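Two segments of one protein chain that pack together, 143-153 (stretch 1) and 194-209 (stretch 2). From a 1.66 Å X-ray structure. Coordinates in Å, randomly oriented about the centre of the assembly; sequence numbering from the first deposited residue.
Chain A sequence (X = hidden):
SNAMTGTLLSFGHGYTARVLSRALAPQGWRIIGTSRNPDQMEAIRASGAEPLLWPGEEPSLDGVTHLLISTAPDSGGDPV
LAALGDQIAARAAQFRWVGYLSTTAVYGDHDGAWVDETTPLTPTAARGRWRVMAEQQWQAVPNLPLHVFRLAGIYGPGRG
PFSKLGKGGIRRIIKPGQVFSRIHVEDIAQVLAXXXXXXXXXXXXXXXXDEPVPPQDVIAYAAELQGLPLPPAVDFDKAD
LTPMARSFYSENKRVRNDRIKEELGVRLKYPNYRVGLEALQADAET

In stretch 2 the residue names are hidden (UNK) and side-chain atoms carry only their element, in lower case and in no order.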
ATOM      1  N   ASN A 143     -16.805  13.087 -11.933  1.00 20.15           N
ATOM      2  CA  ASN A 143     -17.873  12.302 -11.312  1.00 17.54           C
ATOM      3  C   ASN A 143     -17.490  10.887 -10.887  1.00 23.02           C
ATOM      4  O   ASN A 143     -18.356  10.070 -10.575  1.00 27.39           O
ATOM      5  CB  ASN A 143     -19.102  12.258 -12.218  1.00 24.32           C
ATOM      6  CG  ASN A 143     -19.589  13.640 -12.604  1.00 26.56           C
ATOM      7  OD1 ASN A 143     -19.654  13.975 -13.785  1.00 27.56           O
ATOM      8  ND2 ASN A 143     -19.921  14.454 -11.609  1.00 24.71           N
ATOM      9  N   LEU A 144     -16.194  10.599 -10.876  1.00 19.29           N
ATOM     10  CA  LEU A 144     -15.710   9.321 -10.372  1.00 18.87           C
ATOM     11  C   LEU A 144     -15.667   9.359  -8.841  1.00 19.07           C
ATOM     12  O   LEU A 144     -15.137  10.308  -8.259  1.00 19.37           O
ATOM     13  CB  LEU A 144     -14.320   9.040 -10.948  1.00 16.39           C
ATOM     14  CG  LEU A 144     -13.832   7.594 -11.001  1.00 21.74           C
ATOM     15  CD1 LEU A 144     -14.695   6.756 -11.939  1.00 20.77           C
ATOM     16  CD2 LEU A 144     -12.383   7.569 -11.448  1.00 21.62           C
ATOM     17  N   PRO A 145     -16.234   8.332  -8.181  1.00 18.68           N
ATOM     18  CA  PRO A 145     -16.240   8.244  -6.714  1.00 18.19           C
ATOM     19  C   PRO A 145     -14.858   7.841  -6.222  1.00 19.49           C
ATOM     20  O   PRO A 145     -14.713   6.780  -5.616  1.00 18.39           O
ATOM     21  CB  PRO A 145     -17.227   7.106  -6.423  1.00 25.84           C
ATOM     22  CG  PRO A 145     -17.800   6.691  -7.754  1.00 26.26           C
ATOM     23  CD  PRO A 145     -16.859   7.155  -8.805  1.00 19.69           C
ATOM     24  N   LEU A 146     -13.866   8.683  -6.489  1.00 20.94           N
ATOM     25  CA  LEU A 146     -12.464   8.344  -6.256  1.00 18.19           C
ATOM     26  C   LEU A 146     -12.031   8.520  -4.808  1.00 20.13           C
ATOM     27  O   LEU A 146     -12.408   9.481  -4.142  1.00 18.40           O
ATOM     28  CB  LEU A 146     -11.562   9.197  -7.153  1.00 17.21           C
ATOM     29  CG  LEU A 146     -10.065   8.990  -6.919  1.00 23.23           C
ATOM     30  CD1 LEU A 146      -9.627   7.614  -7.429  1.00 24.86           C
ATOM     31  CD2 LEU A 146      -9.261  10.105  -7.559  1.00 21.24           C
ATOM     32  N   HIS A 147     -11.209   7.588  -4.334  1.00 15.09           N
ATOM     33  CA  HIS A 147     -10.628   7.664  -3.010  1.00 15.58           C
ATOM     34  C   HIS A 147      -9.185   7.291  -3.207  1.00 17.14           C
ATOM     35  O   HIS A 147      -8.898   6.322  -3.899  1.00 15.07           O
ATOM     36  CB  HIS A 147     -11.310   6.680  -2.056  1.00 14.96           C
ATOM     37  CG  HIS A 147     -12.794   6.871  -1.967  1.00 17.98           C
ATOM     38  ND1 HIS A 147     -13.651   6.498  -2.979  1.00 18.96           N
ATOM     39  CD2 HIS A 147     -13.568   7.411  -0.996  1.00 18.46           C
ATOM     40  CE1 HIS A 147     -14.892   6.800  -2.635  1.00 18.32           C
ATOM     41  NE2 HIS A 147     -14.870   7.353  -1.436  1.00 16.57           N
ATOM     42  N   VAL A 148      -8.290   8.092  -2.643  1.00 14.61           N
ATOM     43  CA  VAL A 148      -6.861   7.835  -2.747  1.00 14.61           C
ATOM     44  C   VAL A 148      -6.331   7.380  -1.402  1.00 14.44           C
ATOM     45  O   VAL A 148      -6.585   8.012  -0.374  1.00 14.71           O
ATOM     46  CB  VAL A 148      -6.094   9.092  -3.199  1.00 15.87           C
ATOM     47  CG1 VAL A 148      -4.584   8.877  -3.057  1.00 17.39           C
ATOM     48  CG2 VAL A 148      -6.467   9.461  -4.636  1.00 16.97           C
ATOM     49  N   PHE A 149      -5.570   6.291  -1.416  1.00 18.08           N
ATOM     50  CA  PHE A 149      -5.011   5.734  -0.198  1.00 14.45           C
ATOM     51  C   PHE A 149      -3.507   5.747  -0.305  1.00 14.82           C
ATOM     52  O   PHE A 149      -2.936   5.009  -1.099  1.00 16.23           O
ATOM     53  CB  PHE A 149      -5.522   4.304   0.020  1.00 15.04           C
ATOM     54  CG  PHE A 149      -7.015   4.209   0.127  1.00 16.12           C
ATOM     55  CD1 PHE A 149      -7.641   4.328   1.358  1.00 14.47           C
ATOM     56  CD2 PHE A 149      -7.793   4.017  -1.006  1.00 14.88           C
ATOM     57  CE1 PHE A 149      -9.018   4.257   1.458  1.00 21.16           C
ATOM     58  CE2 PHE A 149      -9.170   3.939  -0.910  1.00 14.91           C
ATOM     59  CZ  PHE A 149      -9.779   4.057   0.325  1.00 14.72           C
ATOM     60  N   ARG A 150      -2.871   6.610   0.481  1.00 14.36           N
ATOM     61  CA  ARG A 150      -1.424   6.711   0.484  1.00 15.38           C
ATOM     62  C   ARG A 150      -0.862   5.717   1.487  1.00 16.79           C
ATOM     63  O   ARG A 150      -0.891   5.936   2.700  1.00 14.00           O
ATOM     64  CB  ARG A 150      -0.980   8.154   0.760  1.00 14.86           C
ATOM     65  CG  ARG A 150      -1.625   9.142  -0.229  1.00 16.56           C
ATOM     66  CD  ARG A 150      -1.213  10.599  -0.009  1.00 13.72           C
ATOM     67  NE  ARG A 150      -1.714  11.441  -1.097  1.00 13.78           N
ATOM     68  CZ  ARG A 150      -1.918  12.754  -1.007  1.00 20.13           C
ATOM     69  NH1 ARG A 150      -1.671  13.389   0.134  1.00 15.78           N
ATOM     70  NH2 ARG A 150      -2.376  13.430  -2.057  1.00 19.21           N
ATOM     71  N   LEU A 151      -0.364   4.609   0.953  1.00 16.08           N
ATOM     72  CA  LEU A 151       0.068   3.479   1.762  1.00 14.51           C
ATOM     73  C   LEU A 151       1.497   3.664   2.239  1.00 17.10           C
ATOM     74  O   LEU A 151       2.360   4.106   1.486  1.00 17.90           O
ATOM     75  CB  LEU A 151      -0.049   2.177   0.962  1.00 14.83           C
ATOM     76  CG  LEU A 151      -1.407   1.823   0.357  1.00 19.50           C
ATOM     77  CD1 LEU A 151      -1.328   0.512  -0.427  1.00 23.99           C
ATOM     78  CD2 LEU A 151      -2.474   1.737   1.435  1.00 14.82           C
ATOM     79  N   ALA A 152       1.734   3.337   3.502  1.00 16.10           N
ATOM     80  CA  ALA A 152       3.086   3.286   4.026  1.00 14.47           C
ATOM     81  C   ALA A 152       3.732   1.976   3.577  1.00 14.64           C
ATOM     82  O   ALA A 152       3.167   1.238   2.765  1.00 14.85           O
ATOM     83  CB  ALA A 152       3.067   3.405   5.546  1.00 15.62           C
ATOM     84  N   GLY A 153       4.926   1.694   4.088  1.00 15.34           N
ATOM     85  CA  GLY A 153       5.604   0.443   3.786  1.00 14.98           C
ATOM     86  C   GLY A 153       4.820  -0.751   4.303  1.00 17.43           C
ATOM     87  O   GLY A 153       4.531  -0.850   5.499  1.00 17.63           O
ATOM     88  N   UNK A 194     -13.683  -0.218   5.128  1.00 17.04           N
ATOM     89  CA  UNK A 194     -14.372   0.905   5.769  1.00 21.91           C
ATOM     90  C   UNK A 194     -14.758   1.985   4.760  1.00 20.15           C
ATOM     91  O   UNK A 194     -15.867   2.532   4.804  1.00 18.84           O
ATOM     92  c   UNK A 194     -13.515   1.499   6.882  1.00 15.97           C
ATOM     93  N   UNK A 195     -13.840   2.295   3.849  1.00 16.07           N
ATOM     94  CA  UNK A 195     -14.092   3.314   2.835  1.00 17.80           C
ATOM     95  C   UNK A 195     -15.189   2.856   1.886  1.00 20.50           C
ATOM     96  O   UNK A 195     -16.085   3.635   1.529  1.00 17.85           O
ATOM     97  c   UNK A 195     -12.810   3.639   2.061  1.00 17.86           C
ATOM     98  o   UNK A 195     -13.044   4.624   1.070  1.00 14.64           O
ATOM     99  N   UNK A 196     -15.132   1.590   1.479  1.00 17.56           N
ATOM    100  CA  UNK A 196     -16.222   1.018   0.685  1.00 25.56           C
ATOM    101  C   UNK A 196     -17.570   1.247   1.373  1.00 24.33           C
ATOM    102  O   UNK A 196     -18.565   1.545   0.718  1.00 27.12           O
ATOM    103 se   UNK A 196     -14.210  -2.480  -0.696  0.70 35.63          SE
ATOM    104  c   UNK A 196     -13.617  -2.606  -2.537  1.00 50.00           C
ATOM    105  c   UNK A 196     -15.190  -0.791  -0.826  1.00 27.08           C
ATOM    106  c   UNK A 196     -15.997  -0.477   0.426  1.00 26.82           C
ATOM    107  N   UNK A 197     -17.593   1.126   2.699  1.00 24.65           N
ATOM    108  CA  UNK A 197     -18.836   1.272   3.459  1.00 29.90           C
ATOM    109  C   UNK A 197     -19.295   2.725   3.598  1.00 34.18           C
ATOM    110  O   UNK A 197     -20.499   3.004   3.625  1.00 35.40           O
ATOM    111  c   UNK A 197     -18.703   0.623   4.834  1.00 27.21           C
ATOM    112  N   UNK A 198     -18.335   3.643   3.701  1.00 31.88           N
ATOM    113  CA  UNK A 198     -18.628   5.072   3.803  1.00 28.51           C
ATOM    114  C   UNK A 198     -17.933   5.869   2.694  1.00 16.62           C
ATOM    115  O   UNK A 198     -16.965   6.585   2.958  1.00 21.86           O
ATOM    116  c   UNK A 198     -18.784   4.978   6.396  1.00 39.60           C
ATOM    117  c   UNK A 198     -18.176   5.629   5.160  1.00 30.57           C
ATOM    118  n   UNK A 198     -18.382   4.528  11.146  1.00 51.60           N
ATOM    119  c   UNK A 198     -18.080   5.269  10.086  1.00 52.26           C
ATOM    120  n   UNK A 198     -18.544   4.935   8.883  1.00 53.02           N
ATOM    121  c   UNK A 198     -18.270   5.682   7.655  1.00 47.71           C
ATOM    122  n   UNK A 198     -17.313   6.343  10.235  1.00 46.13           N
ATOM    123  N   UNK A 199     -18.427   5.761   1.451  1.00 21.59           N
ATOM    124  CA  UNK A 199     -17.809   6.490   0.335  1.00 26.86           C
ATOM    125  C   UNK A 199     -17.839   8.014   0.499  1.00 27.23           C
ATOM    126  O   UNK A 199     -18.831   8.585   0.959  1.00 28.45           O
ATOM    127  c   UNK A 199     -19.255   4.759  -0.474  1.00 29.42           C
ATOM    128  c   UNK A 199     -18.648   6.065  -0.871  1.00 25.29           C
ATOM    129  c   UNK A 199     -19.511   4.873   0.997  1.00 25.98           C
ATOM    130  N   UNK A 200     -16.748   8.658   0.104  1.00 24.03           N
ATOM    131  CA  UNK A 200     -16.586  10.100   0.229  1.00 19.60           C
ATOM    132  C   UNK A 200     -15.770  10.598  -0.964  1.00 20.73           C
ATOM    133  O   UNK A 200     -14.580  10.877  -0.843  1.00 18.29           O
ATOM    134  o   UNK A 200     -15.052  12.330   2.716  1.00 24.25           O
ATOM    135  o   UNK A 200     -16.612  12.697   1.224  1.00 28.79           O
ATOM    136  c   UNK A 200     -15.899  10.433   1.556  1.00 18.03           C
ATOM    137  c   UNK A 200     -15.850  11.927   1.845  1.00 25.04           C
ATOM    138  N   UNK A 201     -16.415  10.699  -2.134  1.00 23.36           N
ATOM    139  CA  UNK A 201     -15.734  11.004  -3.398  1.00 24.11           C
ATOM    140  C   UNK A 201     -14.730  12.144  -3.288  1.00 24.82           C
ATOM    141  O   UNK A 201     -15.081  13.238  -2.849  1.00 23.03           O
ATOM    142  c   UNK A 201     -18.008  10.542  -3.835  1.00 24.39           C
ATOM    143  c   UNK A 201     -17.863  10.517  -2.332  1.00 23.26           C
ATOM    144  c   UNK A 201     -16.892  11.389  -4.320  1.00 21.03           C
ATOM    145  N   UNK A 202     -13.486  11.870  -3.673  1.00 20.51           N
ATOM    146  CA  UNK A 202     -12.428  12.865  -3.650  1.00 24.95           C
ATOM    147  C   UNK A 202     -11.500  12.787  -2.447  1.00 20.17           C
ATOM    148  O   UNK A 202     -10.456  13.436  -2.424  1.00 25.63           O
ATOM    149  N   UNK A 203     -11.871  11.988  -1.453  1.00 20.42           N
ATOM    150  CA  UNK A 203     -11.127  11.930  -0.203  1.00 22.36           C
ATOM    151  C   UNK A 203      -9.767  11.279  -0.401  1.00 13.99           C
ATOM    152  O   UNK A 203      -9.625  10.385  -1.219  1.00 14.19           O
ATOM    153  c   UNK A 203     -11.915  11.182   0.852  1.00 21.61           C
ATOM    154  N   UNK A 204      -8.786  11.766   0.354  1.00 16.27           N
ATOM    155  CA  UNK A 204      -7.457  11.167   0.434  1.00 15.37           C
ATOM    156  C   UNK A 204      -7.227  10.707   1.869  1.00 13.62           C
ATOM    157  O   UNK A 204      -7.537  11.431   2.813  1.00 14.66           O
ATOM    158  c   UNK A 204      -6.605  12.727  -1.336  1.00 19.16           C
ATOM    159  c   UNK A 204      -6.369  12.190   0.057  1.00 17.06           C
ATOM    160  c   UNK A 204      -4.981  11.562   0.157  1.00 18.19           C
ATOM    161  N   UNK A 205      -6.660   9.513   2.044  1.00 15.59           N
ATOM    162  CA  UNK A 205      -6.416   8.973   3.372  1.00 13.58           C
ATOM    163  C   UNK A 205      -5.001   8.458   3.437  1.00 13.61           C
ATOM    164  O   UNK A 205      -4.605   7.666   2.589  1.00 13.80           O
ATOM    165  o   UNK A 205     -12.846   8.835   2.929  1.00 17.80           O
ATOM    166  c   UNK A 205     -10.769   8.044   2.088  1.00 17.14           C
ATOM    167  c   UNK A 205      -7.332   7.785   3.668  1.00 13.70           C
ATOM    168  c   UNK A 205      -9.558   8.607   4.503  1.00 17.03           C
ATOM    169  c   UNK A 205     -11.505   8.574   3.121  1.00 19.12           C
ATOM    170  c   UNK A 205     -10.905   8.869   4.330  1.00 20.30           C
ATOM    171  c   UNK A 205      -8.799   8.071   3.476  1.00 13.73           C
ATOM    172  c   UNK A 205      -9.424   7.785   2.273  1.00 18.28           C
ATOM    173  N   UNK A 206      -4.255   8.916   4.435  1.00 13.42           N
ATOM    174  CA  UNK A 206      -2.981   8.287   4.782  1.00 13.44           C
ATOM    175  C   UNK A 206      -3.248   6.950   5.453  1.00 18.06           C
ATOM    176  O   UNK A 206      -4.077   6.864   6.354  1.00 15.62           O
ATOM    177  n   UNK A 206      -1.566  10.419   3.804  1.00 13.28           N
ATOM    178  c   UNK A 206      -2.195   9.157   5.756  1.00 13.22           C
ATOM    179  c   UNK A 206      -1.659  10.411   5.124  1.00 13.14           C
ATOM    180  o   UNK A 206      -1.330  11.373   5.823  1.00 16.68           O
ATOM    181  N   UNK A 207      -2.524   5.908   5.051  1.00 16.11           N
ATOM    182  CA  UNK A 207      -2.738   4.594   5.636  1.00 13.84           C
ATOM    183  C   UNK A 207      -1.420   4.095   6.189  1.00 13.86           C
ATOM    184  O   UNK A 207      -0.620   3.505   5.472  1.00 16.61           O
ATOM    185  c   UNK A 207      -4.597   4.156   3.989  1.00 14.10           C
ATOM    186  c   UNK A 207      -3.654   2.274   5.328  1.00 14.21           C
ATOM    187  c   UNK A 207      -3.332   3.583   4.628  1.00 14.10           C
ATOM    188  N   UNK A 208      -1.205   4.374   7.469  1.00 13.69           N
ATOM    189  CA  UNK A 208       0.031   4.023   8.160  1.00 13.70           C
ATOM    190  C   UNK A 208      -0.312   3.789   9.625  1.00 13.59           C
ATOM    191  O   UNK A 208      -1.372   4.196  10.081  1.00 13.46           O
ATOM    192  s   UNK A 208       0.373   6.783   8.599  1.00 19.98           S
ATOM    193  c   UNK A 208       1.040   5.170   8.056  1.00 22.43           C
ATOM    194  N   UNK A 209       0.584   3.150  10.365  1.00 13.66           N
ATOM    195  CA  UNK A 209       0.331   2.938  11.783  1.00 18.48           C
ATOM    196  C   UNK A 209       0.743   4.139  12.645  1.00 15.49           C
ATOM    197  O   UNK A 209       1.057   5.212  12.126  1.00 13.56           O
ATOM    198  c   UNK A 209       2.457   1.700  12.402  1.00 13.83           C
ATOM    199  o   UNK A 209       3.011   2.823  12.393  1.00 16.68           O
ATOM    200  c   UNK A 209       0.958   1.622  12.269  1.00 13.76           C
ATOM    201  o   UNK A 209       3.084   0.625  12.535  1.00 15.22           O
TER

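Position 194, late in a helix, carries one carbon and touches nothing on stretch 1: Ala194. Position 195 has a carbon and then an oxygen, the oxygen 3.4 Å from CZ of Phe149, near the plane of that ring: Ser195. At 196 an unbranched chain of two carbons, selenium and a carbon points away from stretch 1; this is selenomethionine, Met196. Position 197, a single carbon out of reach, is Ala197. Position 198, the first to leave helical angles, has three carbons, a nitrogen and a carbon bearing two nitrogens, its end leading away: Arg198.

At 199 three carbons close onto the backbone nitrogen, and CB lies 4.0 Å from NE2 of His147: Pro199. Position 200 has two carbons, the second with two oxygens, leading away; its backbone N, however, donates to NE2 of His147 at 2.8 Å. It is Asp200, first residue of a type II turn. At 201 another three-carbon ring closes on N, with CB 4.0 Å from CA of Pro145: Pro201. Position 202 has no side-chain atoms and phi/psi of 99/-11, where a CB would jam against the preceding carbonyl oxygen; it is Gly202, and its N donates to O of Leu146 at 2.7 Å. Position 203, one carbon, ends the turn and accepts through its O from N of Val148 at 3.0 Å: Ala203.

Position 204 has one carbon carrying two; one of these lies 3.5 Å from CZ of Arg150, over a guanidinium face: Val204. At 205 a carbon leads to a six-carbon ring bearing an oxygen, near parallel to the Phe149 ring but slid apart, centroids 5.5 Å distant: Tyr205. Position 206 has two carbons, the second bearing oxygen and nitrogen, on the side of Arg150: Asn206. Position 207, a carbon carrying two, sets CB 3.8 Å from CD2 of Leu151: Val207. At 208 a carbon bears sulfur, with CB 3.7 Å from CB of Ala152: Cys208. Position 209, two carbons with two oxygens on the second, makes no contact with stretch 1: Asp209.

The contact works as a parallel strand pair. Tyr205 N to Val148 O (2.8 Å), Arg150 N to Tyr205 O (2.9 Å), Val207 N to Arg150 O (2.9 Å) and Ala152 N to Val207 O (3.1 Å) continue the backbone bonds of Gly202 and Ala203. Side chains alternate: Phe149, Leu151, Tyr205 and Val207 share one face, Val148, Arg150, Val204 and Asn206 the other. For the designer, backbone hydrogen bonds match the register, while His147 anchors the turn entering the strand.

Stretch 2 194-209: ASMARPDPGAVYNVCD
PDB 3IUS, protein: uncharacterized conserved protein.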